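Local atomic coordinates of thioredoxin-like protein (Parabacteroides distasonis, PDB entry 4FO5), a protein that is of uncertain function but, as a thioredoxin-like member of the AhpC/TSA family, is probably related to thiol-disulfide oxidoreductases. Residues Y34-D44 with Y109-I120. Numbering follows the deposited sequence.
Sequences YTLLNFWAAYD and YDLRKGFKNFLI
Phe-39 lays the CE2 and CZ side of its ring over one face of the Tyr-109 ring, with CE2 3.6 Å from Tyr-109 CG. The two planes meet obliquely, at 42°. Leu-111 packs both methyls against the other end of the Phe-39 ring. Its CD1 lies 3.6 Å from Phe-39 CD1. The ring edge meets Phe-118 CE1 and, in plane, the carbonyl O of Lys-116. Lys-116 O also accepts the N-H of Phe-39, with N and O 3.0 Å apart.

Leu-37 continues this apolar layer. Its CG is anti to the backbone N (chi1 176°), and CD2 reaches Tyr-109 CE1 at 3.5 Å. Ile-120 CD1 closes on Leu-37 CB. The Tyr-109 hydroxyl hydrogen-bonds to the carbonyl O of Pro-14.

At the C-terminal end of strand 34-40, Phe-115 spreads one face over the Trp-40 to Ala-41 peptide. Its edge meets Asp-44 CB and Tyr-43 OH, the latter 3.3 Å from Phe-115 CZ. Asp-44 N-caps helix 45-58.

On the sheet face opposite Leu-37 and Phe-118, Asn-38 OD1 lies 3.1 Å from Asn-117 CB. The amide planes are 57° apart. One water joins them, donating to Asn-38 OD1 and accepting from Asn-117 ND2. Asn-117 OD1 takes the N-H of Val-131.

Thr-35 pairs with Ile-120, and Leu-37 with Phe-118, each through two backbone bonds. Strand 34-40 also pairs in parallel with strand 66-72. This antiparallel join, placing 117-120 between 34-40 and 126-129, belongs to the central mixed sheet of the thioredoxin fold.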
ATOM      1  N   TYR A  34       0.883   8.663  -8.647  1.00 36.36           N
ATOM      2  CA  TYR A  34       1.575   7.477  -8.151  1.00 34.85           C
ATOM      3  C   TYR A  34       0.735   6.839  -7.043  1.00 34.82           C
ATOM      4  O   TYR A  34      -0.140   7.501  -6.484  1.00 34.83           O
ATOM      5  CB  TYR A  34       3.000   7.822  -7.646  1.00 38.55           C
ATOM      6  CG  TYR A  34       4.042   8.076  -8.722  1.00 45.69           C
ATOM      7  CD1 TYR A  34       3.674   8.266 -10.056  1.00 50.67           C
ATOM      8  CD2 TYR A  34       5.391   8.149  -8.406  1.00 47.64           C
ATOM      9  CE1 TYR A  34       4.628   8.528 -11.042  1.00 54.80           C
ATOM     10  CE2 TYR A  34       6.352   8.438  -9.377  1.00 51.02           C
ATOM     11  CZ  TYR A  34       5.967   8.623 -10.694  1.00 64.04           C
ATOM     12  OH  TYR A  34       6.923   8.883 -11.649  1.00 72.75           O
ATOM     13  N   THR A  35       0.926   5.534  -6.796  1.00 28.07           N
ATOM     14  CA  THR A  35       0.225   4.833  -5.718  1.00 26.37           C
ATOM     15  C   THR A  35       1.261   4.228  -4.752  1.00 29.97           C
ATOM     16  O   THR A  35       2.203   3.543  -5.172  1.00 27.16           O
ATOM     17  CB  THR A  35      -0.742   3.734  -6.237  1.00 29.49           C
ATOM     18  OG1 THR A  35      -1.589   4.276  -7.228  1.00 34.29           O
ATOM     19  CG2 THR A  35      -1.639   3.162  -5.137  1.00 28.45           C
ATOM     20  N   LEU A  36       1.044   4.470  -3.473  1.00 27.28           N
ATOM     21  CA  LEU A  36       1.788   3.843  -2.407  1.00 26.43           C
ATOM     22  C   LEU A  36       0.904   2.689  -1.916  1.00 29.67           C
ATOM     23  O   LEU A  36      -0.116   2.918  -1.243  1.00 27.27           O
ATOM     24  CB  LEU A  36       2.170   4.816  -1.271  1.00 26.70           C
ATOM     25  CG  LEU A  36       2.922   4.141  -0.096  1.00 32.41           C
ATOM     26  CD1 LEU A  36       4.276   3.592  -0.539  1.00 31.94           C
ATOM     27  CD2 LEU A  36       3.089   5.087   1.039  1.00 36.60           C
ATOM     28  N   LEU A  37       1.275   1.464  -2.321  1.00 25.56           N
ATOM     29  CA  LEU A  37       0.597   0.241  -1.917  1.00 26.23           C
ATOM     30  C   LEU A  37       1.277  -0.284  -0.673  1.00 30.94           C
ATOM     31  O   LEU A  37       2.457  -0.578  -0.734  1.00 31.89           O
ATOM     32  CB  LEU A  37       0.632  -0.799  -3.048  1.00 25.93           C
ATOM     33  CG  LEU A  37       0.050  -2.157  -2.722  1.00 29.89           C
ATOM     34  CD1 LEU A  37      -1.461  -2.052  -2.478  1.00 30.74           C
ATOM     35  CD2 LEU A  37       0.290  -3.102  -3.862  1.00 29.97           C
ATOM     36  N   ASN A  38       0.566  -0.362   0.455  1.00 27.03           N
ATOM     37  CA  ASN A  38       1.168  -0.829   1.682  1.00 28.17           C
ATOM     38  C   ASN A  38       0.360  -1.959   2.338  1.00 32.71           C
ATOM     39  O   ASN A  38      -0.853  -1.878   2.424  1.00 35.22           O
ATOM     40  CB  ASN A  38       1.348   0.332   2.649  1.00 28.52           C
ATOM     41  CG  ASN A  38       2.079  -0.068   3.880  1.00 39.00           C
ATOM     42  OD1 ASN A  38       3.230  -0.479   3.827  1.00 35.11           O
ATOM     43  ND2 ASN A  38       1.426   0.058   5.027  1.00 31.91           N
ATOM     44  N   PHE A  39       1.042  -3.026   2.755  1.00 26.90           N
ATOM     45  CA  PHE A  39       0.434  -4.164   3.442  1.00 26.56           C
ATOM     46  C   PHE A  39       0.850  -4.136   4.871  1.00 31.37           C
ATOM     47  O   PHE A  39       2.029  -3.937   5.174  1.00 30.90           O
ATOM     48  CB  PHE A  39       0.841  -5.498   2.786  1.00 29.32           C
ATOM     49  CG  PHE A  39       0.326  -5.626   1.373  1.00 29.72           C
ATOM     50  CD1 PHE A  39      -0.974  -6.047   1.128  1.00 31.48           C
ATOM     51  CD2 PHE A  39       1.111  -5.239   0.292  1.00 30.50           C
ATOM     52  CE1 PHE A  39      -1.456  -6.161  -0.183  1.00 33.52           C
ATOM     53  CE2 PHE A  39       0.638  -5.366  -1.014  1.00 33.00           C
ATOM     54  CZ  PHE A  39      -0.644  -5.816  -1.243  1.00 32.39           C
ATOM     55  N   TRP A  40      -0.111  -4.348   5.765  1.00 29.86           N
ATOM     56  CA  TRP A  40       0.118  -4.362   7.200  1.00 31.25           C
ATOM     57  C   TRP A  40      -0.968  -5.190   7.885  1.00 36.93           C
ATOM     58  O   TRP A  40      -1.933  -5.596   7.247  1.00 36.23           O
ATOM     59  CB  TRP A  40       0.131  -2.911   7.761  1.00 29.01           C
ATOM     60  CG  TRP A  40      -1.218  -2.257   7.715  1.00 29.34           C
ATOM     61  CD1 TRP A  40      -1.863  -1.799   6.609  1.00 30.70           C
ATOM     62  CD2 TRP A  40      -2.126  -2.080   8.812  1.00 30.73           C
ATOM     63  NE1 TRP A  40      -3.101  -1.312   6.949  1.00 30.78           N
ATOM     64  CE2 TRP A  40      -3.296  -1.486   8.295  1.00 33.48           C
ATOM     65  CE3 TRP A  40      -2.064  -2.372  10.184  1.00 33.76           C
ATOM     66  CZ2 TRP A  40      -4.402  -1.174   9.101  1.00 34.27           C
ATOM     67  CZ3 TRP A  40      -3.166  -2.069  10.980  1.00 36.27           C
ATOM     68  CH2 TRP A  40      -4.308  -1.464  10.441  1.00 36.31           C
ATOM     69  N   ALA A  41      -0.814  -5.414   9.188  1.00 34.78           N
ATOM     70  CA  ALA A  41      -1.794  -6.090  10.038  1.00 37.51           C
ATOM     71  C   ALA A  41      -1.555  -5.664  11.472  1.00 43.33           C
ATOM     72  O   ALA A  41      -0.402  -5.448  11.849  1.00 41.90           O
ATOM     73  CB  ALA A  41      -1.688  -7.603   9.905  1.00 40.43           C
ATOM     74  N   ALA A  42      -2.634  -5.526  12.266  1.00 43.38           N
ATOM     75  CA  ALA A  42      -2.544  -5.158  13.683  1.00 46.18           C
ATOM     76  C   ALA A  42      -1.659  -6.154  14.463  1.00 51.97           C
ATOM     77  O   ALA A  42      -0.964  -5.736  15.385  1.00 53.82           O
ATOM     78  CB  ALA A  42      -3.935  -5.091  14.300  1.00 49.14           C
ATOM     79  N   TYR A  43      -1.627  -7.448  14.035  1.00 47.97           N
ATOM     80  CA  TYR A  43      -0.804  -8.498  14.660  1.00 49.29           C
ATOM     81  C   TYR A  43       0.715  -8.344  14.338  1.00 52.84           C
ATOM     82  O   TYR A  43       1.522  -9.086  14.891  1.00 54.88           O
ATOM     83  CB  TYR A  43      -1.302  -9.915  14.295  1.00 50.50           C
ATOM     84  CG  TYR A  43      -1.173 -10.317  12.838  1.00 48.02           C
ATOM     85  CD1 TYR A  43       0.062 -10.670  12.299  1.00 48.37           C
ATOM     86  CD2 TYR A  43      -2.302 -10.479  12.038  1.00 48.27           C
ATOM     87  CE1 TYR A  43       0.180 -11.110  10.981  1.00 47.98           C
ATOM     88  CE2 TYR A  43      -2.198 -10.913  10.716  1.00 47.32           C
ATOM     89  CZ  TYR A  43      -0.952 -11.217  10.187  1.00 53.75           C
ATOM     90  OH  TYR A  43      -0.835 -11.630   8.876  1.00 53.69           O
ATOM     91  N   ASP A  44       1.098  -7.426  13.429  1.00 46.77           N
ATOM     92  CA  ASP A  44       2.512  -7.162  13.122  1.00 45.30           C
ATOM     93  C   ASP A  44       2.765  -5.718  13.509  1.00 46.92           C
ATOM     94  O   ASP A  44       2.411  -4.786  12.775  1.00 43.45           O
ATOM     95  CB  ASP A  44       2.864  -7.458  11.656  1.00 45.27           C
ATOM     96  CG  ASP A  44       4.353  -7.375  11.350  1.00 58.81           C
ATOM     97  OD1 ASP A  44       4.892  -6.246  11.297  1.00 57.63           O
ATOM     98  OD2 ASP A  44       4.967  -8.431  11.108  1.00 70.97           O
ATOM     99  N   TYR A 109       1.398 -11.095  -3.623  1.00 40.78           N
ATOM    100  CA  TYR A 109       2.414 -10.120  -3.236  1.00 37.47           C
ATOM    101  C   TYR A 109       3.537 -10.731  -2.393  1.00 44.64           C
ATOM    102  O   TYR A 109       4.377  -9.983  -1.882  1.00 43.42           O
ATOM    103  CB  TYR A 109       1.772  -8.921  -2.521  1.00 34.57           C
ATOM    104  CG  TYR A 109       1.291  -7.915  -3.535  1.00 33.17           C
ATOM    105  CD1 TYR A 109       2.137  -6.920  -4.009  1.00 32.47           C
ATOM    106  CD2 TYR A 109       0.026  -8.028  -4.112  1.00 34.17           C
ATOM    107  CE1 TYR A 109       1.735  -6.047  -5.013  1.00 31.69           C
ATOM    108  CE2 TYR A 109      -0.393  -7.152  -5.113  1.00 33.70           C
ATOM    109  CZ  TYR A 109       0.458  -6.147  -5.539  1.00 34.83           C
ATOM    110  OH  TYR A 109       0.057  -5.264  -6.498  1.00 33.09           O
ATOM    111  N   ASP A 110       3.582 -12.086  -2.302  1.00 44.80           N
ATOM    112  CA  ASP A 110       4.585 -12.870  -1.571  1.00 47.17           C
ATOM    113  C   ASP A 110       4.717 -12.345  -0.125  1.00 48.67           C
ATOM    114  O   ASP A 110       5.832 -12.153   0.389  1.00 47.70           O
ATOM    115  CB  ASP A 110       5.929 -12.817  -2.328  1.00 50.51           C
ATOM    116  CG  ASP A 110       6.929 -13.910  -2.011  1.00 74.39           C
ATOM    117  OD1 ASP A 110       6.545 -14.896  -1.325  1.00 78.74           O
ATOM    118  OD2 ASP A 110       8.089 -13.797  -2.466  1.00 84.87           O
ATOM    119  N   LEU A 111       3.554 -12.116   0.530  1.00 43.70           N
ATOM    120  CA  LEU A 111       3.507 -11.540   1.882  1.00 42.22           C
ATOM    121  C   LEU A 111       3.949 -12.510   2.963  1.00 47.26           C
ATOM    122  O   LEU A 111       4.082 -12.087   4.117  1.00 46.93           O
ATOM    123  CB  LEU A 111       2.124 -10.952   2.224  1.00 40.76           C
ATOM    124  CG  LEU A 111       1.611  -9.800   1.353  1.00 40.87           C
ATOM    125  CD1 LEU A 111       0.278  -9.316   1.875  1.00 39.54           C
ATOM    126  CD2 LEU A 111       2.610  -8.625   1.297  1.00 39.56           C
ATOM    127  N   ARG A 112       4.249 -13.781   2.597  1.00 46.69           N
ATOM    128  CA  ARG A 112       4.784 -14.780   3.532  1.00 50.52           C
ATOM    129  C   ARG A 112       6.232 -14.394   3.905  1.00 55.53           C
ATOM    130  O   ARG A 112       6.740 -14.796   4.954  1.00 56.94           O
ATOM    131  CB  ARG A 112       4.722 -16.205   2.929  1.00 54.48           C
ATOM    132  CG  ARG A 112       5.651 -16.438   1.736  1.00 64.78           C
ATOM    133  CD  ARG A 112       5.858 -17.914   1.450  1.00 79.05           C
ATOM    134  NE  ARG A 112       7.236 -18.206   1.045  1.00 89.34           N
ATOM    135  CZ  ARG A 112       7.700 -18.100  -0.199  1.00102.37           C
ATOM    136  NH1 ARG A 112       6.902 -17.699  -1.182  1.00 81.05           N
ATOM    137  NH2 ARG A 112       8.968 -18.388  -0.467  1.00 95.21           N
ATOM    138  N   LYS A 113       6.880 -13.598   3.021  1.00 51.75           N
ATOM    139  CA  LYS A 113       8.239 -13.088   3.178  1.00 52.43           C
ATOM    140  C   LYS A 113       8.232 -11.814   4.050  1.00 55.84           C
ATOM    141  O   LYS A 113       9.298 -11.311   4.418  1.00 57.42           O
ATOM    142  CB  LYS A 113       8.885 -12.828   1.804  1.00 53.40           C
ATOM    143  CG  LYS A 113       9.396 -14.105   1.143  1.00 71.25           C
ATOM    144  CD  LYS A 113      10.317 -13.796  -0.023  1.00 82.58           C
ATOM    145  CE  LYS A 113      10.726 -15.043  -0.768  1.00 98.42           C
ATOM    146  NZ  LYS A 113      11.296 -14.723  -2.107  1.00107.21           N
ATOM    147  N   GLY A 114       7.036 -11.351   4.407  1.00 48.83           N
ATOM    148  CA  GLY A 114       6.836 -10.193   5.269  1.00 46.94           C
ATOM    149  C   GLY A 114       6.020  -9.085   4.635  1.00 47.12           C
ATOM    150  O   GLY A 114       5.910  -8.998   3.406  1.00 45.34           O
ATOM    151  N   PHE A 115       5.437  -8.228   5.484  1.00 42.16           N
ATOM    152  CA  PHE A 115       4.659  -7.074   5.063  1.00 39.61           C
ATOM    153  C   PHE A 115       5.589  -6.075   4.407  1.00 44.31           C
ATOM    154  O   PHE A 115       6.691  -5.834   4.892  1.00 47.64           O
ATOM    155  CB  PHE A 115       3.902  -6.473   6.239  1.00 40.89           C
ATOM    156  CG  PHE A 115       2.779  -7.379   6.664  1.00 43.95           C
ATOM    157  CD1 PHE A 115       1.782  -7.745   5.769  1.00 47.63           C
ATOM    158  CD2 PHE A 115       2.731  -7.891   7.948  1.00 48.13           C
ATOM    159  CE1 PHE A 115       0.740  -8.587   6.162  1.00 50.74           C
ATOM    160  CE2 PHE A 115       1.686  -8.724   8.344  1.00 53.38           C
ATOM    161  CZ  PHE A 115       0.701  -9.070   7.448  1.00 51.26           C
ATOM    162  N   LYS A 116       5.163  -5.561   3.271  1.00 37.17           N
ATOM    163  CA  LYS A 116       5.953  -4.734   2.389  1.00 36.26           C
ATOM    164  C   LYS A 116       5.096  -3.598   1.828  1.00 36.36           C
ATOM    165  O   LYS A 116       3.869  -3.636   1.943  1.00 34.34           O
ATOM    166  CB  LYS A 116       6.410  -5.692   1.249  1.00 41.08           C
ATOM    167  CG  LYS A 116       7.558  -5.252   0.351  1.00 66.40           C
ATOM    168  CD  LYS A 116       8.178  -6.457  -0.364  1.00 77.51           C
ATOM    169  CE  LYS A 116       9.202  -6.079  -1.411  1.00 83.27           C
ATOM    170  NZ  LYS A 116       9.541  -7.228  -2.298  1.00 85.89           N
ATOM    171  N   ASN A 117       5.743  -2.589   1.239  1.00 31.13           N
ATOM    172  CA  ASN A 117       5.093  -1.502   0.533  1.00 29.22           C
ATOM    173  C   ASN A 117       5.736  -1.371  -0.856  1.00 32.62           C
ATOM    174  O   ASN A 117       6.856  -1.846  -1.086  1.00 32.86           O
ATOM    175  CB  ASN A 117       5.097  -0.176   1.309  1.00 31.15           C
ATOM    176  CG  ASN A 117       6.386   0.617   1.338  1.00 45.42           C
ATOM    177  OD1 ASN A 117       7.111   0.777   0.338  1.00 36.17           O
ATOM    178  ND2 ASN A 117       6.626   1.249   2.466  1.00 40.81           N
ATOM    179  N   PHE A 118       5.005  -0.772  -1.777  1.00 27.75           N
ATOM    180  CA  PHE A 118       5.444  -0.593  -3.152  1.00 26.69           C
ATOM    181  C   PHE A 118       5.001   0.755  -3.660  1.00 30.43           C
ATOM    182  O   PHE A 118       3.849   1.138  -3.478  1.00 30.70           O
ATOM    183  CB  PHE A 118       4.842  -1.698  -4.067  1.00 27.59           C
ATOM    184  CG  PHE A 118       5.081  -3.118  -3.616  1.00 29.42           C
ATOM    185  CD1 PHE A 118       4.208  -3.739  -2.726  1.00 31.52           C
ATOM    186  CD2 PHE A 118       6.203  -3.815  -4.034  1.00 32.86           C
ATOM    187  CE1 PHE A 118       4.454  -5.027  -2.267  1.00 33.15           C
ATOM    188  CE2 PHE A 118       6.426  -5.125  -3.605  1.00 37.39           C
ATOM    189  CZ  PHE A 118       5.537  -5.731  -2.742  1.00 34.47           C
ATOM    190  N   LEU A 119       5.919   1.488  -4.271  1.00 27.44           N
ATOM    191  CA  LEU A 119       5.600   2.729  -4.951  1.00 27.19           C
ATOM    192  C   LEU A 119       5.357   2.351  -6.427  1.00 29.76           C
ATOM    193  O   LEU A 119       6.255   1.841  -7.096  1.00 29.38           O
ATOM    194  CB  LEU A 119       6.709   3.776  -4.775  1.00 27.73           C
ATOM    195  CG  LEU A 119       6.431   5.162  -5.383  1.00 31.78           C
ATOM    196  CD1 LEU A 119       5.174   5.805  -4.763  1.00 31.46           C
ATOM    197  CD2 LEU A 119       7.620   6.068  -5.180  1.00 35.67           C
ATOM    198  N   ILE A 120       4.117   2.510  -6.878  1.00 25.05           N
ATOM    199  CA  ILE A 120       3.658   2.166  -8.212  1.00 25.98           C
ATOM    200  C   ILE A 120       3.396   3.455  -9.002  1.00 32.26           C
ATOM    201  O   ILE A 120       2.674   4.334  -8.518  1.00 31.07           O
ATOM    202  CB  ILE A 120       2.385   1.249  -8.101  1.00 27.38           C
ATOM    203  CG1 ILE A 120       2.669  -0.016  -7.206  1.00 27.00           C
ATOM    204  CG2 ILE A 120       1.864   0.868  -9.480  1.00 26.07           C
ATOM    205  CD1 ILE A 120       1.411  -0.836  -6.722  1.00 28.93           C
TER
HETATM  206  O   HOH W   1       5.676  -0.529   4.967  1.00 53.40           O